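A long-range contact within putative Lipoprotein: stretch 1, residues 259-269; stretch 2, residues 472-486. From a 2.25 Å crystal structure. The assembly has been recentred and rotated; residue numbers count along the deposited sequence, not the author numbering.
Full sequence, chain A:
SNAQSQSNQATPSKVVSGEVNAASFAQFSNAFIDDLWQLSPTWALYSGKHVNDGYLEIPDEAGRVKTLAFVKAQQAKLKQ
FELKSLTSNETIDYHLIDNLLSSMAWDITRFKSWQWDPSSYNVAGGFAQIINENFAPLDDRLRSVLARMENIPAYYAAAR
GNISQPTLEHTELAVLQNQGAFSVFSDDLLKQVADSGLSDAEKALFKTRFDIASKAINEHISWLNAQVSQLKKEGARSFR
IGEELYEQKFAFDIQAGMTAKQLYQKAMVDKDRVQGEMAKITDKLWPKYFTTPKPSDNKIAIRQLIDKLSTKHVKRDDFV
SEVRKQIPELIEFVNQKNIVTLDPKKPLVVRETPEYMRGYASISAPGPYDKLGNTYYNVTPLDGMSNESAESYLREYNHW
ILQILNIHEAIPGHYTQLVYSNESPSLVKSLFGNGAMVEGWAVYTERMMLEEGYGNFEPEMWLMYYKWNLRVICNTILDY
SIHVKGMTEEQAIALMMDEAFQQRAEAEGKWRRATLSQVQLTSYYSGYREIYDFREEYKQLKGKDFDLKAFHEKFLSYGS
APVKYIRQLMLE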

# COMPACT_ATOMS: atom_id res chain seq x y z
N THR A 259 19.30 -3.26 6.44
CA THR A 259 18.39 -3.98 7.36
C THR A 259 17.35 -3.01 7.95
O THR A 259 17.48 -1.78 7.85
CB THR A 259 19.14 -4.60 8.55
OG1 THR A 259 19.66 -3.53 9.33
CG2 THR A 259 20.27 -5.53 8.08
N ALA A 260 16.36 -3.58 8.65
CA ALA A 260 15.30 -2.78 9.28
C ALA A 260 15.93 -2.00 10.43
O ALA A 260 15.60 -0.85 10.64
CB ALA A 260 14.16 -3.68 9.77
N LYS A 261 16.87 -2.63 11.13
CA LYS A 261 17.56 -1.98 12.23
C LYS A 261 18.30 -0.76 11.69
O LYS A 261 18.26 0.30 12.24
CB LYS A 261 18.55 -2.95 12.87
CG LYS A 261 19.30 -2.38 14.08
CD LYS A 261 20.11 -3.48 14.75
CE LYS A 261 20.50 -3.08 16.16
NZ LYS A 261 21.61 -3.97 16.62
N GLN A 262 18.95 -0.92 10.55
CA GLN A 262 19.62 0.23 9.98
C GLN A 262 18.66 1.35 9.63
O GLN A 262 18.94 2.54 9.87
CB GLN A 262 20.43 -0.17 8.74
CG GLN A 262 21.77 -0.80 9.02
CD GLN A 262 22.38 -1.27 7.71
OE1 GLN A 262 21.85 -2.18 7.05
NE2 GLN A 262 23.46 -0.62 7.29
N LEU A 263 17.52 1.01 9.04
CA LEU A 263 16.55 2.06 8.69
C LEU A 263 16.01 2.78 9.96
O LEU A 263 15.82 4.00 9.97
CB LEU A 263 15.37 1.46 7.94
CG LEU A 263 14.36 2.48 7.37
CD1 LEU A 263 14.95 3.24 6.17
CD2 LEU A 263 13.08 1.79 7.01
N TYR A 264 15.73 2.00 10.99
CA TYR A 264 15.26 2.54 12.27
C TYR A 264 16.28 3.54 12.82
O TYR A 264 15.91 4.62 13.22
CB TYR A 264 15.08 1.42 13.29
CG TYR A 264 14.89 1.89 14.72
CD1 TYR A 264 13.66 2.33 15.17
CD2 TYR A 264 15.95 1.84 15.64
CE1 TYR A 264 13.50 2.74 16.48
CE2 TYR A 264 15.80 2.23 16.94
CZ TYR A 264 14.55 2.69 17.35
OH TYR A 264 14.37 3.08 18.65
N GLN A 265 17.55 3.17 12.83
CA GLN A 265 18.58 4.07 13.33
C GLN A 265 18.63 5.37 12.52
O GLN A 265 18.71 6.45 13.09
CB GLN A 265 19.95 3.37 13.40
CG GLN A 265 19.94 2.18 14.39
CD GLN A 265 21.22 1.33 14.38
OE1 GLN A 265 21.91 1.19 13.34
NE2 GLN A 265 21.56 0.79 15.54
N LYS A 266 18.52 5.26 11.19
CA LYS A 266 18.42 6.45 10.37
C LYS A 266 17.15 7.27 10.70
O LYS A 266 17.18 8.51 10.67
CB LYS A 266 18.44 6.11 8.88
CG LYS A 266 19.80 5.73 8.29
CD LYS A 266 19.59 5.23 6.84
CE LYS A 266 20.79 4.46 6.29
NZ LYS A 266 21.83 5.45 5.93
N ALA A 267 16.04 6.59 10.96
CA ALA A 267 14.76 7.28 11.23
C ALA A 267 14.86 8.09 12.54
O ALA A 267 14.41 9.23 12.62
CB ALA A 267 13.58 6.29 11.26
N MSE A 268 15.54 7.51 13.52
CA MSE A 268 15.77 8.20 14.83
C MSE A 268 16.58 9.46 14.66
O MSE A 268 16.25 10.46 15.25
CB MSE A 268 16.45 7.27 15.84
CG MSE A 268 15.55 6.13 16.38
SE MSE A 268 14.02 6.69 17.48
CE MSE A 268 15.02 6.91 19.19
N VAL A 269 17.65 9.41 13.87
CA VAL A 269 18.44 10.61 13.58
C VAL A 269 17.63 11.64 12.76
O VAL A 269 17.62 12.83 13.08
CB VAL A 269 19.80 10.23 12.90
CG1 VAL A 269 20.52 11.48 12.36
CG2 VAL A 269 20.71 9.46 13.89
N VAL A 472 6.13 10.07 8.01
CA VAL A 472 6.82 9.00 7.33
C VAL A 472 7.94 8.42 8.21
O VAL A 472 8.05 7.20 8.37
CB VAL A 472 7.32 9.54 5.97
CG1 VAL A 472 8.32 8.62 5.37
CG2 VAL A 472 6.09 9.72 5.07
N ILE A 473 8.69 9.30 8.84
CA ILE A 473 9.75 8.92 9.76
C ILE A 473 9.16 8.15 10.97
O ILE A 473 9.61 7.02 11.28
CB ILE A 473 10.55 10.17 10.25
CG1 ILE A 473 11.20 10.91 9.03
CG2 ILE A 473 11.61 9.78 11.26
CD1 ILE A 473 11.80 12.28 9.38
N CYS A 474 8.15 8.73 11.61
CA CYS A 474 7.55 8.10 12.76
C CYS A 474 6.76 6.83 12.43
O CYS A 474 6.63 5.96 13.29
CB CYS A 474 6.72 9.10 13.59
SG CYS A 474 7.74 10.45 14.29
N ASN A 475 6.29 6.67 11.20
CA ASN A 475 5.69 5.39 10.80
C ASN A 475 6.69 4.23 10.94
O ASN A 475 6.30 3.13 11.35
CB ASN A 475 5.21 5.39 9.34
CG ASN A 475 3.84 6.03 9.14
OD1 ASN A 475 3.09 6.30 10.08
ND2 ASN A 475 3.48 6.22 7.88
N THR A 476 7.96 4.50 10.59
CA THR A 476 9.04 3.53 10.66
C THR A 476 9.42 3.24 12.10
O THR A 476 9.53 2.09 12.50
CB THR A 476 10.29 4.01 9.85
OG1 THR A 476 9.95 3.95 8.48
CG2 THR A 476 11.53 3.15 10.08
N ILE A 477 9.60 4.29 12.89
CA ILE A 477 9.87 4.13 14.33
C ILE A 477 8.79 3.27 15.01
O ILE A 477 9.09 2.33 15.78
CB ILE A 477 10.02 5.50 15.00
CG1 ILE A 477 11.21 6.22 14.38
CG2 ILE A 477 10.23 5.40 16.51
CD1 ILE A 477 11.42 7.61 14.90
N LEU A 478 7.55 3.57 14.72
CA LEU A 478 6.43 2.92 15.33
C LEU A 478 6.38 1.45 14.95
O LEU A 478 6.28 0.55 15.82
CB LEU A 478 5.14 3.61 14.89
CG LEU A 478 3.81 2.96 15.29
CD1 LEU A 478 3.42 3.46 16.65
CD2 LEU A 478 2.66 3.27 14.34
N ASP A 479 6.46 1.19 13.64
CA ASP A 479 6.28 -0.19 13.19
C ASP A 479 7.38 -1.10 13.76
O ASP A 479 7.10 -2.19 14.28
CB ASP A 479 6.21 -0.30 11.67
CG ASP A 479 5.73 -1.68 11.21
OD1 ASP A 479 4.50 -1.97 11.33
OD2 ASP A 479 6.58 -2.46 10.69
N TYR A 480 8.61 -0.60 13.71
CA TYR A 480 9.77 -1.32 14.18
C TYR A 480 9.72 -1.49 15.68
O TYR A 480 9.91 -2.60 16.19
CB TYR A 480 11.05 -0.58 13.76
CG TYR A 480 12.34 -1.30 14.10
CD1 TYR A 480 12.85 -2.29 13.27
CD2 TYR A 480 13.02 -1.03 15.28
CE1 TYR A 480 14.04 -2.98 13.60
CE2 TYR A 480 14.18 -1.71 15.62
CZ TYR A 480 14.71 -2.67 14.78
OH TYR A 480 15.89 -3.35 15.12
N SER A 481 9.46 -0.40 16.40
CA SER A 481 9.49 -0.46 17.86
C SER A 481 8.42 -1.39 18.43
O SER A 481 8.67 -2.08 19.39
CB SER A 481 9.43 0.92 18.49
OG SER A 481 10.48 1.72 17.94
N ILE A 482 7.26 -1.43 17.80
CA ILE A 482 6.17 -2.31 18.23
C ILE A 482 6.55 -3.79 18.06
O ILE A 482 6.45 -4.57 18.97
CB ILE A 482 4.88 -1.97 17.45
CG1 ILE A 482 4.28 -0.68 17.99
CG2 ILE A 482 3.83 -3.10 17.54
CD1 ILE A 482 3.09 -0.17 17.18
N HIS A 483 7.06 -4.14 16.89
CA HIS A 483 7.34 -5.53 16.56
C HIS A 483 8.66 -6.07 17.06
O HIS A 483 8.80 -7.28 17.27
CB HIS A 483 7.21 -5.70 15.07
CG HIS A 483 5.80 -5.65 14.63
ND1 HIS A 483 4.94 -6.65 14.91
CD2 HIS A 483 5.05 -4.65 14.03
CE1 HIS A 483 3.73 -6.31 14.48
NE2 HIS A 483 3.80 -5.10 13.91
N VAL A 484 9.62 -5.17 17.31
CA VAL A 484 10.96 -5.55 17.66
C VAL A 484 11.32 -5.12 19.08
O VAL A 484 12.11 -5.80 19.74
CB VAL A 484 12.03 -5.01 16.65
CG1 VAL A 484 13.46 -5.46 17.04
CG2 VAL A 484 11.70 -5.53 15.25
N LYS A 485 10.77 -4.01 19.54
CA LYS A 485 11.27 -3.41 20.79
C LYS A 485 10.19 -3.30 21.87
O LYS A 485 10.38 -2.59 22.85
CB LYS A 485 11.84 -2.00 20.54
CG LYS A 485 13.00 -1.95 19.57
CD LYS A 485 13.40 -0.51 19.32
CE LYS A 485 14.15 0.13 20.48
NZ LYS A 485 15.59 -0.23 20.37
N GLY A 486 9.07 -3.99 21.69
CA GLY A 486 8.00 -3.99 22.70
C GLY A 486 7.38 -2.63 23.04
O GLY A 486 6.97 -2.42 24.16
O HOH W 1 11.84 3.27 19.44

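The helix that starts at Ala260 and the helix running through stretch 2 from Val472 have N-to-C directions 133° apart, their axes approaching to 9.0 Å; the backbones draw nearest where Ala267 CA lies 5.5 Å from Ile473 CA. Thr259 caps the first helix, its OG1 accepting from Gln262 N (3.0 Å), while Thr259 N donates to Gln262 OE1 (2.8 Å). No direct hydrogen bond joins the stretches; packing, with 536 Å² buried, and one bridging water hold them together. Tyr264 (chi1 t) is the knob, set among Ile477, Tyr480, Ser481 and Lys485. Its ring forms an offset stack with that of Tyr480, centroids 4.7 Å apart and planes at 25°, and its CB sits over the Tyr480 face, 3.9 Å from the centroid. The Tyr480 ring also reaches Ala260, whose one side-chain carbon, CB, lies 3.9 Å from Tyr480 CE1. Ala267 suits the close approach, with only a methyl facing the other helix: its CB packs 3.9 Å from both Thr476 CG2 and Ile477 CG1 and 4.0 Å from Ile473 CG2, and Ile473 CG2 also lies 3.2 Å from the backbone atom Ala267 O. Thr476 CG2 also meets Leu263 CD2 at 3.7 Å, its methyl serving as an apolar surface. Selenomethionine Met268 brings SE within 3.8 Å of Ile477 CD1. The water bridges polar groups, lying 2.7 Å from Tyr264 OH and donating to Ser481 OG at 2.5 Å; Ser481 OG itself donates to Ile477 O (2.6 Å).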